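PDB 1STZ: heat-inducible transcription repressor hrcA homolog from Thermotoga maritima, which probably binds DNA as a negative regulator of class I heat-shock genes, preventing heat-shock induction of the grpE-dnaK-dnaJ and groELS operons. Local coordinates for residues A[27-32]-A[39-44]; A[136-141]-A[258-263]; A[150-153]-A[159-162]; A[170-175]-A[224-229]; A[291-296]-A[301-306]. All blocks are in the same frame, centred on the assembly; numbering follows the deposited sequence.

Contact 1: residues A[27-32]-A[39-44]; sequences VREYIE and SQRVLE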
# COMPACT_ATOMS: atom_id res chain seq x y z
N VAL A 27 4.89 18.10 26.65
CA VAL A 27 5.61 17.06 25.91
C VAL A 27 5.02 16.87 24.53
O VAL A 27 5.75 16.77 23.55
CB VAL A 27 5.59 15.72 26.67
CG1 VAL A 27 6.31 14.65 25.87
CG2 VAL A 27 6.28 15.86 28.02
N ARG A 28 3.70 16.85 24.43
CA ARG A 28 3.03 16.70 23.15
C ARG A 28 3.35 17.88 22.23
O ARG A 28 3.64 17.70 21.05
CB ARG A 28 1.51 16.63 23.37
CG ARG A 28 0.71 16.26 22.15
CD ARG A 28 -0.75 16.64 22.25
NE ARG A 28 -1.58 15.58 22.82
CZ ARG A 28 -1.94 14.46 22.18
NH1 ARG A 28 -1.52 14.23 20.93
NH2 ARG A 28 -2.71 13.56 22.78
N GLU A 29 3.31 19.08 22.79
CA GLU A 29 3.67 20.27 22.04
C GLU A 29 5.15 20.27 21.65
O GLU A 29 5.49 20.72 20.57
CB GLU A 29 3.33 21.54 22.84
CG GLU A 29 3.59 22.85 22.12
CD GLU A 29 2.80 23.00 20.83
OE1 GLU A 29 3.13 23.91 20.04
OE2 GLU A 29 1.85 22.22 20.61
N TYR A 30 6.02 19.75 22.51
CA TYR A 30 7.46 19.77 22.22
C TYR A 30 7.81 18.81 21.07
O TYR A 30 8.61 19.14 20.21
CB TYR A 30 8.27 19.38 23.45
CG TYR A 30 9.75 19.28 23.21
CD1 TYR A 30 10.50 20.40 22.86
CD2 TYR A 30 10.41 18.06 23.33
CE1 TYR A 30 11.88 20.31 22.64
CE2 TYR A 30 11.77 17.96 23.12
CZ TYR A 30 12.50 19.08 22.77
OH TYR A 30 13.85 18.95 22.56
N ILE A 31 7.21 17.62 21.11
CA ILE A 31 7.38 16.64 20.04
C ILE A 31 6.91 17.22 18.71
O ILE A 31 7.61 17.10 17.69
CB ILE A 31 6.63 15.32 20.42
CG1 ILE A 31 7.45 14.56 21.47
CG2 ILE A 31 6.38 14.47 19.19
CD1 ILE A 31 6.65 13.54 22.28
N GLU A 32 5.74 17.87 18.71
CA GLU A 32 5.15 18.44 17.50
C GLU A 32 5.99 19.57 16.86
O GLU A 32 6.29 19.51 15.66
CB GLU A 32 3.72 18.94 17.80
CG GLU A 32 2.95 19.55 16.63
CD GLU A 32 2.68 18.57 15.49
OE1 GLU A 32 2.78 17.34 15.71
OE2 GLU A 32 2.38 19.03 14.37
N SER A 39 4.07 28.77 29.41
CA SER A 39 2.76 28.72 30.04
C SER A 39 1.66 29.20 29.08
O SER A 39 0.61 28.57 28.95
CB SER A 39 2.75 29.61 31.29
OG SER A 39 3.03 30.97 30.96
N GLN A 40 1.94 30.31 28.39
CA GLN A 40 1.01 30.88 27.42
C GLN A 40 0.73 29.91 26.27
O GLN A 40 -0.38 29.90 25.74
CB GLN A 40 1.54 32.20 26.85
CG GLN A 40 2.04 33.23 27.88
CD GLN A 40 1.21 33.27 29.16
OE1 GLN A 40 1.42 32.47 30.08
NE2 GLN A 40 0.27 34.21 29.23
N ARG A 41 1.72 29.10 25.90
CA ARG A 41 1.53 28.11 24.83
C ARG A 41 0.56 27.03 25.27
O ARG A 41 -0.33 26.67 24.50
CB ARG A 41 2.85 27.46 24.40
CG ARG A 41 3.68 28.26 23.38
CD ARG A 41 3.20 28.22 21.91
NE ARG A 41 2.32 27.10 21.58
CZ ARG A 41 1.36 27.13 20.65
NH1 ARG A 41 1.14 28.22 19.91
NH2 ARG A 41 0.60 26.06 20.44
N VAL A 42 0.72 26.50 26.49
CA VAL A 42 -0.10 25.35 26.90
C VAL A 42 -1.58 25.73 27.01
O VAL A 42 -2.45 24.90 26.78
CB VAL A 42 0.41 24.62 28.21
CG1 VAL A 42 1.90 24.81 28.44
CG2 VAL A 42 -0.38 25.01 29.44
N LEU A 43 -1.85 26.99 27.35
CA LEU A 43 -3.22 27.47 27.43
C LEU A 43 -3.86 27.55 26.05
O LEU A 43 -5.04 27.24 25.89
CB LEU A 43 -3.27 28.84 28.10
CG LEU A 43 -2.97 28.87 29.60
CD1 LEU A 43 -3.23 30.26 30.15
CD2 LEU A 43 -3.81 27.83 30.35
N GLU A 44 -3.08 27.98 25.06
CA GLU A 44 -3.56 28.13 23.69
C GLU A 44 -3.85 26.79 23.02
O GLU A 44 -4.80 26.67 22.25
CB GLU A 44 -2.55 28.92 22.84
CG GLU A 44 -2.81 30.42 22.81
CD GLU A 44 -1.55 31.25 22.62
OE1 GLU A 44 -1.57 32.46 22.98
OE2 GLU A 44 -0.54 30.72 22.09
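Glu-29 on helix 17-33 and Arg-41 on helix 39-45 reach toward each other across the gap between their helices and make the one contact between 27-32 and 39-44. OE1 of Glu-29 lies 3.3 Å from NH2 of Arg-41, a salt bridge. The carboxylate and guanidinium planes are 22° apart, but the groups are not coplanar: OE1 lies well out of the guanidinium plane, so no N-H points at it and the attraction is one of charge alone. The two chains meet at about a right angle. Long, flexible side chains suit this place, because even at their closest pair, Glu-29 and Val-42, the backbones stay 8.0 Å apart from CA to CA.

The glutamate side is the tighter one. Glu-29 is buried, its side chain rests on Val-37, and OE1 takes a true hydrogen bond from ND2 of Asn-33 one turn further along its own helix, which holds that oxygen and restrains the carboxylate. The arginine side is looser and partly open to solvent. Bends at the second and third torsions fold its chain back, and NE is buried without a polar partner. NH1 forms a second, long ion pair of 3.7 Å with OE2 of the exposed Glu-44, again by charge only, so the three residues make a small network.

Apolar neighbours complete the bundle, whose helices and small two-stranded sheet are consistent with a winged helix-turn-helix: Val-42 packs on Val-37 and on Ile-55 of helix 52-64, while Val-27 and Ile-31 lie against Tyr-87 of helix 81-94.

Contact 2: residues A[136-141]-A[258-263]; sequences LIERPN and KDQKFL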
# COMPACT_ATOMS: atom_id res chain seq x y z
N LEU A 136 16.76 -2.27 12.96
CA LEU A 136 17.55 -3.50 12.85
C LEU A 136 16.65 -4.67 13.16
O LEU A 136 15.95 -4.65 14.17
CB LEU A 136 18.70 -3.50 13.85
CG LEU A 136 19.77 -2.44 13.71
CD1 LEU A 136 20.81 -2.68 14.78
CD2 LEU A 136 20.43 -2.39 12.33
N ILE A 137 16.62 -5.66 12.27
CA ILE A 137 15.96 -6.93 12.52
C ILE A 137 17.01 -8.03 12.51
O ILE A 137 17.68 -8.24 11.51
CB ILE A 137 14.90 -7.24 11.45
CG1 ILE A 137 13.87 -6.10 11.38
CG2 ILE A 137 14.21 -8.58 11.74
CD1 ILE A 137 12.73 -6.37 10.45
N GLU A 138 17.12 -8.74 13.62
CA GLU A 138 17.95 -9.92 13.72
C GLU A 138 17.37 -11.07 12.85
O GLU A 138 16.24 -11.50 13.08
CB GLU A 138 18.05 -10.34 15.18
CG GLU A 138 19.21 -11.26 15.49
CD GLU A 138 19.28 -11.65 16.95
OE1 GLU A 138 18.25 -11.60 17.67
OE2 GLU A 138 20.38 -12.06 17.38
N ARG A 139 18.13 -11.52 11.85
CA ARG A 139 17.79 -12.68 11.01
C ARG A 139 17.81 -13.97 11.85
O ARG A 139 18.50 -14.05 12.85
CB ARG A 139 18.77 -12.82 9.83
CG ARG A 139 18.78 -11.64 8.88
CD ARG A 139 19.67 -11.82 7.65
NE ARG A 139 19.35 -10.85 6.61
CZ ARG A 139 19.97 -9.69 6.37
NH1 ARG A 139 20.99 -9.27 7.12
NH2 ARG A 139 19.56 -8.93 5.37
N PRO A 140 17.08 -14.99 11.44
CA PRO A 140 17.11 -16.25 12.17
C PRO A 140 18.56 -16.77 12.25
O PRO A 140 19.32 -16.64 11.28
CB PRO A 140 16.24 -17.18 11.32
CG PRO A 140 15.36 -16.26 10.57
CD PRO A 140 16.21 -15.07 10.25
N ASN A 141 18.94 -17.31 13.40
CA ASN A 141 20.30 -17.79 13.61
C ASN A 141 20.56 -19.00 12.72
O ASN A 141 19.79 -19.94 12.72
CB ASN A 141 20.50 -18.14 15.08
CG ASN A 141 21.97 -18.21 15.49
OD1 ASN A 141 22.83 -18.68 14.73
ND2 ASN A 141 22.25 -17.75 16.71
N LYS A 258 26.71 -2.37 16.50
CA LYS A 258 27.52 -3.56 16.20
C LYS A 258 27.82 -4.41 17.45
O LYS A 258 28.27 -5.54 17.32
CB LYS A 258 28.87 -3.16 15.58
CG LYS A 258 28.79 -2.38 14.25
CD LYS A 258 30.17 -1.80 13.88
CE LYS A 258 30.07 -0.69 12.83
NZ LYS A 258 29.53 -1.20 11.50
N ASP A 259 27.64 -3.82 18.63
CA ASP A 259 27.88 -4.51 19.90
C ASP A 259 26.65 -5.37 20.24
O ASP A 259 25.67 -4.85 20.80
CB ASP A 259 28.17 -3.48 21.00
CG ASP A 259 28.66 -4.10 22.30
OD1 ASP A 259 29.38 -3.40 23.05
OD2 ASP A 259 28.39 -5.28 22.66
N GLN A 260 26.69 -6.66 19.89
CA GLN A 260 25.53 -7.53 20.09
C GLN A 260 25.14 -7.74 21.56
O GLN A 260 23.97 -7.77 21.89
CB GLN A 260 25.67 -8.90 19.42
CG GLN A 260 24.29 -9.49 19.13
CD GLN A 260 24.30 -10.95 18.77
OE1 GLN A 260 25.11 -11.73 19.28
NE2 GLN A 260 23.37 -11.33 17.89
N LYS A 261 26.13 -7.86 22.42
CA LYS A 261 25.93 -7.95 23.86
C LYS A 261 25.15 -6.73 24.38
O LYS A 261 24.23 -6.88 25.16
CB LYS A 261 27.28 -8.05 24.57
CG LYS A 261 27.32 -8.99 25.76
CD LYS A 261 27.72 -10.42 25.37
CE LYS A 261 28.82 -10.98 26.29
NZ LYS A 261 30.15 -10.29 26.16
N PHE A 262 25.52 -5.54 23.93
CA PHE A 262 24.77 -4.33 24.23
C PHE A 262 23.35 -4.37 23.65
O PHE A 262 22.39 -4.08 24.36
CB PHE A 262 25.52 -3.09 23.74
CG PHE A 262 24.73 -1.84 23.83
CD1 PHE A 262 24.41 -1.31 25.08
CD2 PHE A 262 24.29 -1.20 22.70
CE1 PHE A 262 23.66 -0.14 25.18
CE2 PHE A 262 23.53 -0.05 22.78
CZ PHE A 262 23.22 0.48 24.03
N LEU A 263 23.18 -4.74 22.39
CA LEU A 263 21.83 -4.83 21.82
C LEU A 263 20.96 -5.79 22.60
O LEU A 263 19.76 -5.53 22.81
CB LEU A 263 21.85 -5.27 20.35
CG LEU A 263 22.22 -4.25 19.29
CD1 LEU A 263 22.05 -4.91 17.90
CD2 LEU A 263 21.37 -2.99 19.39
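Leu-136 and Leu-263 meet methyl to methyl, CD1 to CD1 at 4.0 Å, where helix 260-266 lies against strand 134-138 of the five-stranded antiparallel sheet, whose 2-1-5-4-3 order is that of a GAF-like domain. Both leucines are buried and cross at about a right angle; branched, apolar ends suit a junction of helix and sheet.

Toward the more exposed side, NE2 of Gln-260 approaches OE2 of Glu-138 to 3.1 Å, yet the angle is too poor for a hydrogen bond. The carboxylate and amide planes stand 82° apart. Both chains are extended beyond CG, which lets them span backbones some 10 Å apart.

What positions this pair lies in the next shell. OE1 of Glu-138 accepts from Ser-303 N on the adjoining strand, its strongest partner, and OE2 has a long, weak ion pair with Arg-230. The amide nitrogen of Gln-260 is hydrogen-bonded to the hydroxyl of Tyr-231, whose side chain also touches Glu-138 and Leu-263.

The helix start is fixed by Asp-259 at the N-cap, an apt residue because its short carboxylate can curl back to an unpaired helical N-H: Phe-262 N donates to Asp-259 OD2 at 3.1 Å, nearly straight at 165°, from above the carboxylate plane.

Contact 3: residues A[150-153]-A[159-162]; sequences VMLI and YLIF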
# COMPACT_ATOMS: atom_id res chain seq x y z
N VAL A 150 17.31 -29.48 -0.95
CA VAL A 150 18.03 -28.66 -1.92
C VAL A 150 17.41 -28.87 -3.29
O VAL A 150 17.34 -29.99 -3.78
CB VAL A 150 19.51 -29.03 -2.00
CG1 VAL A 150 20.24 -28.16 -3.03
CG2 VAL A 150 20.16 -28.90 -0.63
N MET A 151 16.97 -27.78 -3.92
CA MET A 151 16.34 -27.84 -5.23
C MET A 151 17.26 -27.24 -6.29
O MET A 151 17.81 -26.15 -6.09
CB MET A 151 15.02 -27.06 -5.21
CG MET A 151 13.95 -27.62 -4.27
SD MET A 151 13.67 -26.54 -2.85
CE MET A 151 14.77 -27.07 -1.83
N LEU A 152 17.47 -27.99 -7.37
CA LEU A 152 18.07 -27.50 -8.61
C LEU A 152 17.11 -27.68 -9.77
O LEU A 152 17.04 -28.77 -10.33
CB LEU A 152 19.33 -28.29 -8.94
CG LEU A 152 20.61 -28.14 -8.13
CD1 LEU A 152 21.67 -28.97 -8.82
CD2 LEU A 152 21.07 -26.71 -8.01
N ILE A 153 16.38 -26.64 -10.16
CA ILE A 153 15.34 -26.73 -11.19
C ILE A 153 15.76 -26.17 -12.56
O ILE A 153 15.89 -24.98 -12.72
CB ILE A 153 14.09 -25.97 -10.70
CG1 ILE A 153 13.56 -26.62 -9.41
CG2 ILE A 153 13.02 -25.95 -11.76
CD1 ILE A 153 13.87 -25.84 -8.20
N TYR A 159 19.25 -21.72 -18.28
CA TYR A 159 19.04 -21.28 -16.91
C TYR A 159 18.65 -22.38 -15.93
O TYR A 159 17.93 -23.30 -16.26
CB TYR A 159 17.99 -20.16 -16.89
CG TYR A 159 18.34 -18.96 -17.74
CD1 TYR A 159 17.64 -18.68 -18.92
CD2 TYR A 159 19.38 -18.12 -17.38
CE1 TYR A 159 17.97 -17.58 -19.70
CE2 TYR A 159 19.72 -17.02 -18.17
CZ TYR A 159 19.01 -16.76 -19.31
OH TYR A 159 19.35 -15.67 -20.08
N LEU A 160 19.11 -22.22 -14.70
CA LEU A 160 18.85 -23.14 -13.60
C LEU A 160 18.42 -22.32 -12.39
O LEU A 160 18.98 -21.26 -12.16
CB LEU A 160 20.15 -23.87 -13.25
CG LEU A 160 20.11 -25.17 -12.45
CD1 LEU A 160 21.30 -26.06 -12.82
CD2 LEU A 160 20.12 -24.89 -10.97
N ILE A 161 17.46 -22.79 -11.62
CA ILE A 161 17.14 -22.14 -10.36
C ILE A 161 17.51 -23.01 -9.17
O ILE A 161 17.03 -24.12 -9.02
CB ILE A 161 15.66 -21.68 -10.30
CG1 ILE A 161 15.42 -20.57 -11.33
CG2 ILE A 161 15.33 -21.15 -8.91
CD1 ILE A 161 13.96 -20.23 -11.55
N PHE A 162 18.39 -22.48 -8.33
CA PHE A 162 18.81 -23.13 -7.10
C PHE A 162 18.05 -22.52 -5.94
O PHE A 162 17.76 -21.33 -5.95
CB PHE A 162 20.32 -22.97 -6.89
CG PHE A 162 20.79 -23.27 -5.49
CD1 PHE A 162 21.05 -24.58 -5.09
CD2 PHE A 162 20.97 -22.25 -4.57
CE1 PHE A 162 21.49 -24.85 -3.79
CE2 PHE A 162 21.40 -22.52 -3.29
CZ PHE A 162 21.65 -23.83 -2.90
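Ile-153 and Ile-161 face each other as an antiparallel hydrogen-bonded pair. Ile-153 N gives its hydrogen to Ile-161 O at 2.8 Å, and Ile-161 N returns one to Ile-153 O at 2.9 Å, both bonds being nearly straight. The next pair, Leu-152 with Phe-162, is non-hydrogen-bonded, and weaker CA-H...O contacts accompany it: Phe-162 CA lies 3.3 Å from Met-151 O.

These bonds tie strands 149-154 and 159-166 into a beta hairpin, the first two strands of a three-stranded antiparallel sheet completed by 169-177. The sheet falls in sequence between two strands of the GAF-like sheet, consistent with an inserted dimerization module.

Apolar contacts gather on the face that carries Leu-152, Leu-160 and Phe-162. CD2 of Leu-152 is the meeting point: it touches Leu-160 CD2 at 3.6 Å and Phe-162 CD1 at 3.6 Å, meeting that ring at its edge and in its plane. With CG anti to the backbone N (chi1 164°), the Phe-162 ring is carried over toward Val-150, whose CG1 comes within 3.6 Å of Phe-162 CE1. Helices 184-195 and 215-224 cover this face, through Leu-191 and Ile-220 among others, which explains its large hydrophobic residues.

Intersubunit packing uses the other face: Ile-153 lies on Ile-153 of the second subunit, Met-151 on its Val-155 and Ile-161 on its Ser-163.

Contact 4: residues A[170-175]-A[224-229]; sequences VSKVTP and IGETVE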
# COMPACT_ATOMS: atom_id res chain seq x y z
N VAL A 170 11.43 -20.86 1.65
CA VAL A 170 12.38 -21.07 0.55
C VAL A 170 13.42 -19.95 0.59
O VAL A 170 13.08 -18.77 0.51
CB VAL A 170 11.64 -21.07 -0.78
CG1 VAL A 170 12.57 -21.37 -1.94
CG2 VAL A 170 10.47 -22.06 -0.74
N SER A 171 14.68 -20.32 0.76
CA SER A 171 15.75 -19.33 0.88
C SER A 171 16.80 -19.53 -0.18
O SER A 171 16.85 -20.56 -0.84
CB SER A 171 16.41 -19.43 2.26
OG SER A 171 15.42 -19.53 3.26
N LYS A 172 17.64 -18.51 -0.32
CA LYS A 172 18.80 -18.51 -1.21
C LYS A 172 18.44 -18.70 -2.65
O LYS A 172 19.24 -19.20 -3.41
CB LYS A 172 19.79 -19.60 -0.82
CG LYS A 172 20.10 -19.66 0.64
CD LYS A 172 20.75 -18.42 1.10
CE LYS A 172 21.41 -18.63 2.42
NZ LYS A 172 21.97 -17.34 2.91
N VAL A 173 17.26 -18.24 -3.04
CA VAL A 173 16.79 -18.43 -4.40
C VAL A 173 17.71 -17.69 -5.38
O VAL A 173 17.90 -16.48 -5.29
CB VAL A 173 15.32 -18.01 -4.60
CG1 VAL A 173 14.80 -18.54 -5.91
CG2 VAL A 173 14.47 -18.56 -3.49
N THR A 174 18.26 -18.43 -6.33
CA THR A 174 19.33 -17.92 -7.17
C THR A 174 19.28 -18.53 -8.54
O THR A 174 19.58 -19.70 -8.70
CB THR A 174 20.70 -18.25 -6.55
OG1 THR A 174 20.79 -17.72 -5.22
CG2 THR A 174 21.82 -17.56 -7.32
N PRO A 175 18.89 -17.76 -9.55
CA PRO A 175 18.99 -18.22 -10.93
C PRO A 175 20.45 -18.29 -11.35
O PRO A 175 21.22 -17.44 -10.95
CB PRO A 175 18.25 -17.14 -11.72
CG PRO A 175 17.50 -16.39 -10.73
CD PRO A 175 18.29 -16.42 -9.46
N ILE A 224 24.99 -20.62 -0.63
CA ILE A 224 24.48 -20.91 0.71
C ILE A 224 25.26 -20.09 1.73
O ILE A 224 24.67 -19.47 2.63
CB ILE A 224 24.61 -22.41 1.03
CG1 ILE A 224 23.67 -23.22 0.14
CG2 ILE A 224 24.29 -22.67 2.51
CD1 ILE A 224 24.00 -24.66 0.05
N GLY A 225 26.58 -20.10 1.58
CA GLY A 225 27.47 -19.37 2.46
C GLY A 225 27.66 -17.92 2.05
O GLY A 225 28.67 -17.31 2.40
N GLU A 226 26.70 -17.36 1.30
CA GLU A 226 26.76 -15.95 0.90
C GLU A 226 26.86 -15.11 2.17
O GLU A 226 26.15 -15.38 3.15
CB GLU A 226 25.52 -15.56 0.07
CG GLU A 226 24.18 -15.55 0.82
CD GLU A 226 22.94 -15.49 -0.09
OE1 GLU A 226 23.05 -15.84 -1.29
OE2 GLU A 226 21.84 -15.11 0.40
N THR A 227 27.76 -14.13 2.18
CA THR A 227 27.83 -13.18 3.27
C THR A 227 26.48 -12.48 3.47
O THR A 227 26.04 -11.71 2.61
CB THR A 227 28.92 -12.13 3.02
OG1 THR A 227 30.22 -12.72 3.23
CG2 THR A 227 28.81 -10.98 4.05
N VAL A 228 25.83 -12.80 4.59
CA VAL A 228 24.63 -12.12 5.05
C VAL A 228 24.90 -11.55 6.44
O VAL A 228 25.25 -12.29 7.37
CB VAL A 228 23.39 -13.06 5.17
CG1 VAL A 228 22.11 -12.24 5.30
CG2 VAL A 228 23.31 -13.99 3.98
N GLU A 229 24.72 -10.24 6.57
CA GLU A 229 24.84 -9.56 7.84
C GLU A 229 23.86 -10.24 8.83
O GLU A 229 22.85 -10.85 8.43
CB GLU A 229 24.52 -8.06 7.66
CG GLU A 229 25.51 -7.32 6.74
CD GLU A 229 25.12 -5.87 6.46
OE1 GLU A 229 25.54 -5.35 5.41
OE2 GLU A 229 24.42 -5.22 7.29
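Lys-172 and Glu-226 form a salt bridge, NZ to OE2 at 3.4 Å, in which the ammonium also makes a weak hydrogen bond to the carboxylate. It links strand 169-177 to the loop that follows helix 215-224. A second oxygen stands close by: the carbonyl of Ile-224, at the last turn of that helix, lies 3.4 Å from CE of the lysine, and NZ is 3.5 Å from the same O.

The lysine chain turns once, at chi2 (-64°), and then runs straight, carrying its end alongside the loop. Its methylenes share in the contact, CD lying 3.6 Å from OE2 of Glu-226. The glutamate leaves its backbone with CG between N and the carbonyl carbon (chi1 68°) and then extends, so the two chains pass at a slant. On the exposed side CG2 of Val-228 touches NZ at 3.8 Å.

Lys-172 has left-handed backbone angles, an irregular point in the strand, and its carbonyl O receives the hydroxyl of Thr-174 at 2.8 Å. Around the contact, Lys-172 packs on Ile-164 and Ile-224 on Phe-162, while Val-173, pointing away from the loop, meets Pro-175 of the second subunit.

A long cationic chain thus suits the spot: the carboxylate and the negative end of the helix would both probably stabilise the ammonium, though the 3.4 Å length suggests that charge attraction counts for more than the weak hydrogen bond.

Contact 5: residues A[291-296]-A[301-306]; sequences SGKYFK and IGSVYL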
# COMPACT_ATOMS: atom_id res chain seq x y z
N SER A 291 12.20 -2.12 21.39
CA SER A 291 12.71 -3.44 21.14
C SER A 291 11.69 -4.49 21.51
O SER A 291 10.77 -4.26 22.32
CB SER A 291 14.03 -3.64 21.88
OG SER A 291 13.84 -3.64 23.29
N GLY A 292 11.84 -5.66 20.90
CA GLY A 292 10.96 -6.79 21.11
C GLY A 292 11.46 -7.97 20.28
O GLY A 292 12.38 -7.83 19.48
N LYS A 293 10.84 -9.13 20.44
CA LYS A 293 11.21 -10.30 19.66
C LYS A 293 10.05 -10.77 18.81
O LYS A 293 8.90 -10.55 19.16
CB LYS A 293 11.63 -11.42 20.59
CG LYS A 293 12.75 -11.07 21.54
CD LYS A 293 13.32 -12.31 22.18
CE LYS A 293 14.31 -11.99 23.27
NZ LYS A 293 13.62 -11.65 24.53
N TYR A 294 10.37 -11.41 17.69
CA TYR A 294 9.39 -12.16 16.91
C TYR A 294 9.65 -13.65 17.15
O TYR A 294 10.79 -14.05 17.42
CB TYR A 294 9.43 -11.76 15.42
CG TYR A 294 10.66 -12.12 14.64
CD1 TYR A 294 10.67 -13.19 13.75
CD2 TYR A 294 11.81 -11.36 14.73
CE1 TYR A 294 11.81 -13.51 13.02
CE2 TYR A 294 12.95 -11.67 14.01
CZ TYR A 294 12.95 -12.73 13.15
OH TYR A 294 14.11 -13.02 12.44
N PHE A 295 8.58 -14.44 17.09
CA PHE A 295 8.57 -15.80 17.57
C PHE A 295 8.06 -16.79 16.53
O PHE A 295 7.24 -16.47 15.68
CB PHE A 295 7.63 -15.94 18.78
CG PHE A 295 8.07 -15.19 20.01
CD1 PHE A 295 7.85 -13.84 20.13
CD2 PHE A 295 8.67 -15.87 21.07
CE1 PHE A 295 8.26 -13.14 21.27
CE2 PHE A 295 9.06 -15.20 22.21
CZ PHE A 295 8.85 -13.83 22.32
N LYS A 296 8.54 -18.02 16.65
CA LYS A 296 7.90 -19.19 16.05
C LYS A 296 7.23 -19.96 17.16
O LYS A 296 7.85 -20.79 17.81
CB LYS A 296 8.96 -20.03 15.34
CG LYS A 296 8.44 -21.35 14.78
CD LYS A 296 9.58 -22.33 14.48
CE LYS A 296 10.30 -22.81 15.73
NZ LYS A 296 9.36 -23.54 16.65
N ILE A 301 12.76 -16.17 17.59
CA ILE A 301 13.64 -16.34 16.44
C ILE A 301 14.69 -15.24 16.35
O ILE A 301 15.84 -15.50 15.97
CB ILE A 301 12.82 -16.38 15.16
CG1 ILE A 301 11.80 -17.52 15.19
CG2 ILE A 301 13.72 -16.53 13.94
CD1 ILE A 301 12.39 -18.88 15.60
N GLY A 302 14.29 -14.01 16.69
CA GLY A 302 15.19 -12.86 16.68
C GLY A 302 14.59 -11.64 17.37
O GLY A 302 13.40 -11.60 17.67
N SER A 303 15.43 -10.65 17.61
CA SER A 303 15.01 -9.36 18.12
C SER A 303 14.89 -8.30 17.01
O SER A 303 15.56 -8.36 15.97
CB SER A 303 16.01 -8.90 19.18
OG SER A 303 16.00 -9.83 20.25
N VAL A 304 14.00 -7.34 17.25
CA VAL A 304 13.79 -6.17 16.40
C VAL A 304 14.04 -4.91 17.21
O VAL A 304 13.61 -4.81 18.35
CB VAL A 304 12.34 -6.13 15.88
CG1 VAL A 304 12.13 -4.95 14.94
CG2 VAL A 304 11.98 -7.43 15.18
N TYR A 305 14.72 -3.94 16.60
CA TYR A 305 15.05 -2.67 17.22
C TYR A 305 14.65 -1.52 16.31
O TYR A 305 14.93 -1.54 15.13
CB TYR A 305 16.55 -2.57 17.47
CG TYR A 305 17.09 -3.69 18.32
CD1 TYR A 305 17.47 -4.88 17.75
CD2 TYR A 305 17.22 -3.54 19.70
CE1 TYR A 305 17.98 -5.92 18.53
CE2 TYR A 305 17.71 -4.56 20.48
CZ TYR A 305 18.09 -5.75 19.89
OH TYR A 305 18.61 -6.77 20.66
N LEU A 306 13.95 -0.53 16.89
CA LEU A 306 13.64 0.74 16.23
C LEU A 306 14.32 1.88 17.01
O LEU A 306 13.99 2.15 18.17
CB LEU A 306 12.13 0.96 16.30
CG LEU A 306 11.39 1.91 15.35
CD1 LEU A 306 10.38 2.72 16.09
CD2 LEU A 306 12.26 2.76 14.46
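Gly-292 O receives Val-304 N at 2.8 Å, nearly straight at 171°, and also touches Ser-303 CA at 3.3 Å. This is the heart of a beta hairpin, strands 287-296 and 299-309 of the GAF-like sheet. Gly-292 N returns a bond to Val-304 O at 3.2 Å.

Further along, the ladder takes an extra residue: Tyr-294 N donates to Gly-302 O at 3.0 Å while Tyr-294 O accepts from Ile-301 N, so Ile-301 and Gly-302 both face Tyr-294 in a classic beta bulge. Ile-301 adds apolar cover, its CG2 against Tyr-294 CE1 and its CD1 against Lys-296 CB at 3.6 Å.

The face bearing Tyr-294 and Val-304 is buried under helices 314-334 and 116-131, fitting for aromatic and branched residues, and Tyr-294 OH finds the carbonyl of Glu-138. From the other face the hydroxyl of Tyr-305 reaches Leu-263 O, and its ring has Ser-291 CB nearby.

Tyr-294 places CG between backbone N and carbonyl carbon (chi1 67°), which folds its ring across the partner strand. Glycine suits the place beneath: CE2 rests 3.7 Å from Gly-302 CA, and Gly-302 N sits over one ring face, offset toward the rim.

In the fold
Contact 1 comes first along the chain, in the helical N-terminal part, its centre about 61 Å from that of contact 3 at the opposite end. Contact 2 pairs distant segments whose intervening chain contains contacts 3 and then 4; contact 5 follows last. Contacts 2 and 5, about 10 Å apart between centres, share the GAF-like sheet, where strands 134-138 and 299-309 are neighbours. Contacts 3 and 4, about 13 Å apart between centres, share the inserted three-stranded sheet and both touch the second subunit. Contact 4 meets contact 2 where Arg-139 NH1 bonds Glu-229 O. The probable DNA-binding part thus lies far from the surface that meets the second subunit, probably the dimer interface, with the GAF-like part between.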